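PDB 5J5L: uncharacterized protein from Neosartorya fumigata, which binds arachidonic acid in a pocket of its helical fold, acts as a virulence factor and is probably a constitutive, antigenic component of the fungal cell wall. Local coordinates for residues A3-S8 and T52-A57; S8-I13 and T67-A72; N71-L76 and A116-L121. All coordinates share one frame; numbering follows the deposited sequence.

Contact 1: residues A3-S8 and T52-A57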
# COMPACT_ATOMS: atom_id res chain seq x y z
N ALA A 3 15.11 6.48 -11.14
CA ALA A 3 13.86 7.15 -10.75
C ALA A 3 12.68 6.65 -11.59
O ALA A 3 11.60 6.41 -11.04
CB ALA A 3 14.01 8.65 -10.88
N ALA A 4 12.89 6.51 -12.90
CA ALA A 4 11.81 6.05 -13.76
C ALA A 4 11.31 4.67 -13.34
O ALA A 4 10.12 4.41 -13.35
CB ALA A 4 12.23 6.05 -15.21
N THR A 5 12.23 3.78 -12.96
CA THR A 5 11.84 2.46 -12.48
C THR A 5 10.99 2.54 -11.22
O THR A 5 9.98 1.85 -11.09
CB THR A 5 13.09 1.57 -12.23
OG1 THR A 5 13.84 1.45 -13.44
CG2 THR A 5 12.69 0.18 -11.75
N ILE A 6 11.40 3.39 -10.28
CA ILE A 6 10.64 3.58 -9.05
C ILE A 6 9.24 4.13 -9.39
O ILE A 6 8.25 3.66 -8.83
CB ILE A 6 11.37 4.53 -8.08
CG1 ILE A 6 12.68 3.89 -7.61
CG2 ILE A 6 10.47 4.87 -6.89
CD1 ILE A 6 13.62 4.86 -6.93
N LEU A 7 9.15 5.09 -10.31
CA LEU A 7 7.83 5.65 -10.67
C LEU A 7 6.93 4.59 -11.28
O LEU A 7 5.74 4.50 -10.93
CB LEU A 7 7.96 6.83 -11.61
CG LEU A 7 8.68 8.04 -11.01
CD1 LEU A 7 8.99 9.08 -12.06
CD2 LEU A 7 7.87 8.65 -9.90
N SER A 8 7.49 3.78 -12.17
CA SER A 8 6.74 2.68 -12.78
C SER A 8 6.28 1.70 -11.69
O SER A 8 5.14 1.23 -11.70
CB SER A 8 7.60 1.99 -13.84
OG SER A 8 6.92 0.90 -14.43
N THR A 52 10.58 -1.27 -3.01
CA THR A 52 11.58 -1.12 -1.96
C THR A 52 12.98 -1.52 -2.45
O THR A 52 13.96 -0.78 -2.24
CB THR A 52 11.19 -1.96 -0.73
OG1 THR A 52 9.92 -1.52 -0.25
CG2 THR A 52 12.21 -1.82 0.37
N ALA A 53 13.08 -2.66 -3.11
CA ALA A 53 14.36 -3.14 -3.62
C ALA A 53 14.94 -2.17 -4.65
O ALA A 53 16.14 -1.88 -4.66
CB ALA A 53 14.22 -4.53 -4.22
N ASP A 54 14.08 -1.67 -5.54
CA ASP A 54 14.51 -0.73 -6.55
C ASP A 54 14.96 0.59 -5.93
O ASP A 54 15.94 1.20 -6.40
CB ASP A 54 13.38 -0.50 -7.58
CG ASP A 54 13.20 -1.70 -8.52
OD1 ASP A 54 14.16 -2.48 -8.68
OD2 ASP A 54 12.10 -1.87 -9.10
N ALA A 55 14.26 1.04 -4.89
CA ALA A 55 14.63 2.27 -4.19
C ALA A 55 15.98 2.09 -3.49
O ALA A 55 16.82 3.00 -3.53
CB ALA A 55 13.57 2.65 -3.17
N LYS A 56 16.17 0.93 -2.86
CA LYS A 56 17.46 0.63 -2.20
C LYS A 56 18.62 0.61 -3.19
O LYS A 56 19.77 0.88 -2.81
CB LYS A 56 17.41 -0.70 -1.46
CG LYS A 56 16.57 -0.65 -0.19
CD LYS A 56 16.72 -1.93 0.59
CE LYS A 56 15.77 -1.98 1.78
NZ LYS A 56 15.82 -3.31 2.43
N ALA A 57 18.33 0.31 -4.45
CA ALA A 57 19.36 0.27 -5.49
C ALA A 57 19.62 1.62 -6.17
O ALA A 57 20.46 1.70 -7.08
CB ALA A 57 18.98 -0.78 -6.53

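Contact 2: residues S8-I13 and T67-A72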
# COMPACT_ATOMS: atom_id res chain seq x y z
N SER A 8 7.49 3.78 -12.17
CA SER A 8 6.74 2.68 -12.78
C SER A 8 6.28 1.70 -11.69
O SER A 8 5.14 1.23 -11.70
CB SER A 8 7.60 1.99 -13.84
OG SER A 8 6.92 0.90 -14.43
N ASP A 9 7.18 1.41 -10.74
CA ASP A 9 6.86 0.52 -9.62
C ASP A 9 5.69 1.05 -8.80
O ASP A 9 4.83 0.29 -8.38
CB ASP A 9 8.04 0.36 -8.66
CG ASP A 9 9.19 -0.45 -9.23
OD1 ASP A 9 9.04 -1.19 -10.24
OD2 ASP A 9 10.27 -0.38 -8.59
N LEU A 10 5.70 2.36 -8.53
CA LEU A 10 4.65 2.97 -7.74
C LEU A 10 3.31 2.97 -8.49
O LEU A 10 2.26 2.82 -7.88
CB LEU A 10 5.03 4.38 -7.32
CG LEU A 10 6.19 4.44 -6.30
CD1 LEU A 10 6.69 5.87 -6.15
CD2 LEU A 10 5.81 3.85 -4.96
N SER A 11 3.37 3.10 -9.80
CA SER A 11 2.14 3.06 -10.60
C SER A 11 1.51 1.67 -10.56
O SER A 11 0.29 1.52 -10.46
CB SER A 11 2.44 3.43 -12.04
OG SER A 11 1.25 3.54 -12.81
N THR A 12 2.35 0.64 -10.63
CA THR A 12 1.89 -0.74 -10.54
C THR A 12 1.21 -0.98 -9.18
O THR A 12 0.15 -1.62 -9.09
CB THR A 12 3.08 -1.71 -10.75
OG1 THR A 12 3.57 -1.58 -12.09
CG2 THR A 12 2.67 -3.16 -10.50
N ILE A 13 1.80 -0.45 -8.13
CA ILE A 13 1.18 -0.51 -6.80
C ILE A 13 -0.20 0.17 -6.80
O ILE A 13 -1.18 -0.40 -6.28
CB ILE A 13 2.12 0.09 -5.72
CG1 ILE A 13 3.35 -0.81 -5.55
CG2 ILE A 13 1.38 0.27 -4.40
CD1 ILE A 13 4.54 -0.12 -4.91
N THR A 67 10.81 15.10 -6.36
CA THR A 67 9.43 15.61 -6.37
C THR A 67 8.51 14.56 -6.99
O THR A 67 7.42 14.27 -6.47
CB THR A 67 9.32 16.94 -7.16
OG1 THR A 67 10.12 17.93 -6.51
CG2 THR A 67 7.88 17.42 -7.25
N SER A 68 8.96 13.98 -8.10
CA SER A 68 8.15 12.98 -8.80
C SER A 68 7.88 11.78 -7.89
O SER A 68 6.74 11.35 -7.77
CB SER A 68 8.83 12.53 -10.10
OG SER A 68 8.92 13.58 -11.06
N VAL A 69 8.91 11.25 -7.22
CA VAL A 69 8.73 10.06 -6.37
C VAL A 69 7.88 10.41 -5.14
O VAL A 69 6.97 9.67 -4.77
CB VAL A 69 10.11 9.48 -5.98
CG1 VAL A 69 10.00 8.49 -4.84
CG2 VAL A 69 10.75 8.83 -7.20
N THR A 70 8.12 11.58 -4.56
CA THR A 70 7.33 12.05 -3.40
C THR A 70 5.86 12.18 -3.74
O THR A 70 4.99 11.70 -3.02
CB THR A 70 7.87 13.41 -2.90
OG1 THR A 70 9.21 13.25 -2.44
CG2 THR A 70 7.03 13.97 -1.75
N ASN A 71 5.56 12.82 -4.86
CA ASN A 71 4.18 12.99 -5.26
C ASN A 71 3.49 11.69 -5.63
O ASN A 71 2.29 11.54 -5.40
CB ASN A 71 4.07 13.98 -6.41
CG ASN A 71 4.23 15.42 -5.94
OD1 ASN A 71 4.74 15.69 -4.85
ND2 ASN A 71 3.78 16.35 -6.77
N ALA A 72 4.25 10.77 -6.23
CA ALA A 72 3.69 9.48 -6.58
C ALA A 72 3.36 8.71 -5.31
O ALA A 72 2.31 8.08 -5.22
CB ALA A 72 4.62 8.69 -7.48

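Contact 3: residues N71-L76 and A116-L121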
# COMPACT_ATOMS: atom_id res chain seq x y z
N ASN A 71 5.56 12.82 -4.86
CA ASN A 71 4.18 12.99 -5.26
C ASN A 71 3.49 11.69 -5.63
O ASN A 71 2.29 11.54 -5.40
CB ASN A 71 4.07 13.98 -6.41
CG ASN A 71 4.23 15.42 -5.94
OD1 ASN A 71 4.74 15.69 -4.85
ND2 ASN A 71 3.78 16.35 -6.77
N ALA A 72 4.25 10.77 -6.23
CA ALA A 72 3.69 9.48 -6.58
C ALA A 72 3.36 8.71 -5.31
O ALA A 72 2.31 8.08 -5.22
CB ALA A 72 4.62 8.69 -7.48
N LEU A 73 4.27 8.75 -4.33
CA LEU A 73 4.02 8.03 -3.07
C LEU A 73 2.83 8.65 -2.34
O LEU A 73 1.89 7.93 -1.94
CB LEU A 73 5.26 8.06 -2.17
CG LEU A 73 5.14 7.35 -0.83
CD1 LEU A 73 4.85 5.87 -1.02
CD2 LEU A 73 6.40 7.56 -0.03
N LEU A 74 2.84 9.97 -2.19
CA LEU A 74 1.75 10.66 -1.51
C LEU A 74 0.42 10.49 -2.24
O LEU A 74 -0.64 10.45 -1.61
CB LEU A 74 2.05 12.15 -1.35
CG LEU A 74 2.77 12.57 -0.07
CD1 LEU A 74 3.85 11.57 0.35
CD2 LEU A 74 3.35 13.96 -0.26
N GLY A 75 0.47 10.41 -3.57
CA GLY A 75 -0.72 10.14 -4.37
C GLY A 75 -1.37 8.81 -4.08
O GLY A 75 -2.57 8.64 -4.29
N LEU A 76 -0.60 7.86 -3.54
CA LEU A 76 -1.19 6.60 -3.08
C LEU A 76 -2.10 6.76 -1.85
O LEU A 76 -2.97 5.93 -1.62
CB LEU A 76 -0.10 5.56 -2.78
CG LEU A 76 0.80 5.13 -3.94
CD1 LEU A 76 1.92 4.20 -3.45
CD2 LEU A 76 0.01 4.46 -5.06
N ALA A 116 8.51 0.03 5.03
CA ALA A 116 9.86 -0.19 4.53
C ALA A 116 10.07 0.58 3.23
O ALA A 116 11.16 1.15 3.01
CB ALA A 116 10.11 -1.68 4.30
N LEU A 117 9.06 0.57 2.37
CA LEU A 117 9.12 1.31 1.11
C LEU A 117 9.30 2.80 1.39
O LEU A 117 10.17 3.47 0.79
CB LEU A 117 7.88 1.08 0.25
CG LEU A 117 7.76 1.93 -1.02
CD1 LEU A 117 8.97 1.79 -1.93
CD2 LEU A 117 6.46 1.57 -1.74
N SER A 118 8.48 3.32 2.29
CA SER A 118 8.56 4.75 2.62
C SER A 118 9.93 5.11 3.15
O SER A 118 10.52 6.15 2.77
CB SER A 118 7.50 5.14 3.63
OG SER A 118 7.72 6.48 4.04
N GLY A 119 10.46 4.28 4.05
CA GLY A 119 11.80 4.48 4.58
C GLY A 119 12.88 4.54 3.51
O GLY A 119 13.79 5.38 3.57
N ALA A 120 12.78 3.63 2.54
CA ALA A 120 13.74 3.57 1.44
C ALA A 120 13.65 4.80 0.52
O ALA A 120 14.67 5.30 0.04
CB ALA A 120 13.56 2.28 0.65
N LEU A 121 12.43 5.30 0.31
CA LEU A 121 12.22 6.48 -0.52
C LEU A 121 12.67 7.74 0.21
O LEU A 121 13.27 8.64 -0.38
CB LEU A 121 10.76 6.62 -0.93
CG LEU A 121 10.21 5.52 -1.84
CD1 LEU A 121 8.73 5.74 -2.04
CD2 LEU A 121 10.96 5.45 -3.16

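Contact 1: residues A3-S8 and T52-A57
Ile6 packs on Ala55 and on the stem of Asp54, while Thr5 meets the Asp54 carboxylate. In the apolar part, Ile6 CD1 reaches the Ala55 backbone, 3.9 Å from Ala55 CA, and lies 4.4 Å from Ala55 CB. An extended CG1-CD1 arm (chi2 166°) gives isoleucine this reach, and the small methyl of Ala55 lets the arm settle close to the main chain. Ile6 CG1 is 4.4 Å from Asp54 CB, which brings the aspartate's aliphatic stem into the same patch. Ile6 also packs on Leu121 and Ile124 of helix 100-124.

In the more polar part, Thr5 CG2 meets Asp54 OD2 at 3.4 Å, the side chains crossing at about a right angle. Threonine suits both neighbours: with chi1 at -58°, CG2 is anti to the backbone N and faces the carboxylate, whereas OG1 hydrogen-bonds Asp2 OD1. Asp54 is partly exposed, a place where a carboxylate can reach solvent. Its OD2 also comes very close to OD2 of Asp9, one turn beyond Thr5 on helix 3-26; a shared proton is one tentative reading of that pair.

The segments run nearly antiparallel at 165°, their axes 9.3 Å apart, as in a helical hairpin of consecutive helices 3-26 and 31-56. Without a hydrogen bond or salt bridge between them, the two segments are joined here by van der Waals contact.

Contact 2: residues S8-I13 and T67-A72
In the α-helical bundle of this HsbA-family protein, helix 3-26 packs against the non-consecutive helix 63-89 where Leu10 meets Val69 and Ala72. Leu10 is the one residue of 8-13 that touches the other segment, and one branch, CD1, makes every contact. It comes 3.7 Å from Ala72 CB, methyl to methyl. On the neighbouring turn CD1 approaches Val69, with its carbonyl O at 4.1 Å and Val69 CG1 at 4.4 Å. The two partners are three residues apart on the same helix, and the leucine methyl is received by this pair.

The residue types fit the geometry. Leucine carries its branch point one carbon beyond CB, and with CG anti to the carbonyl carbon (chi1 -69°) the fork is placed so that CD1 meets helix 63-89 and CD2 meets helix 100-124. Alanine presents little more than the helix surface, which lets the backbones approach to 6.7 Å between Leu10 CA and Ala72 CA. The branched Val69 closes the buried side, where Leu117 and Leu121 of helix 100-124 continue the core; Leu10 CD2 lies 4.0 Å from Leu117 CD2.

The Leu10 side chain is about 10 Å from the bound arachidonic acid, so this is core packing some distance from the ligand. With no polar side chain contributing, the contact depends on dispersion and on the removal of aliphatic surface from water.

Contact 3: residues N71-L76 and A116-L121
Leu73 and Leu121 make the tight part of this contact, their side chains crossing obliquely between the helices. A single methyl, Leu121 CD1, lies against the whole fork of Leu73: it is 3.6 Å from Leu73 CD2 and 4.0 Å from Leu73 CD1, with Leu73 CG scarcely further away. The fork is carried there by a first torsion of 180° in Leu73, which sets CG anti to the backbone N and aims the side chain at helix 100-124.

Within the bundle, Leu73 enters the core from helix 63-89 and also touches Ile133 of helix 127-150, so three helices meet around it. Its side chain is about 9 Å from the bound arachidonic acid. Leucine suits such a place, being wholly apolar and forked enough to touch more than one neighbour.

Packing is looser one turn back along helix 100-124. Leu117 CD2 stays 4.6 Å from Leu73 CD1, and Ser118 OG is 4.4 Å from Leu73 CD2. The serine is buried, yet its hydroxyl is not left to the leucine: it hydrogen-bonds Thr137 OG1 on helix 127-150 and Gln122 NE2 on its own helix, while Leu73 merely flanks it.

In the fold
From the N terminus, helix 3-26 supplies the first segments of contacts 1 and 2, which share Ser8. Contact 1 closes the loop through the hairpin to the end of helix 31-56; contact 2 closes a longer one to helix 63-89, and because their segments alternate along the chain the two cross. Contact 3 opens at Asn71 and Ala72, where contact 2 ends, and closes on helix 100-124; contact 1 is already complete by then, so those two stand in series. In space they adjoin: Ile6, Val69 and Ala55 all touch Leu121. Together they tie four of the bundle's helices into a largely apolar core.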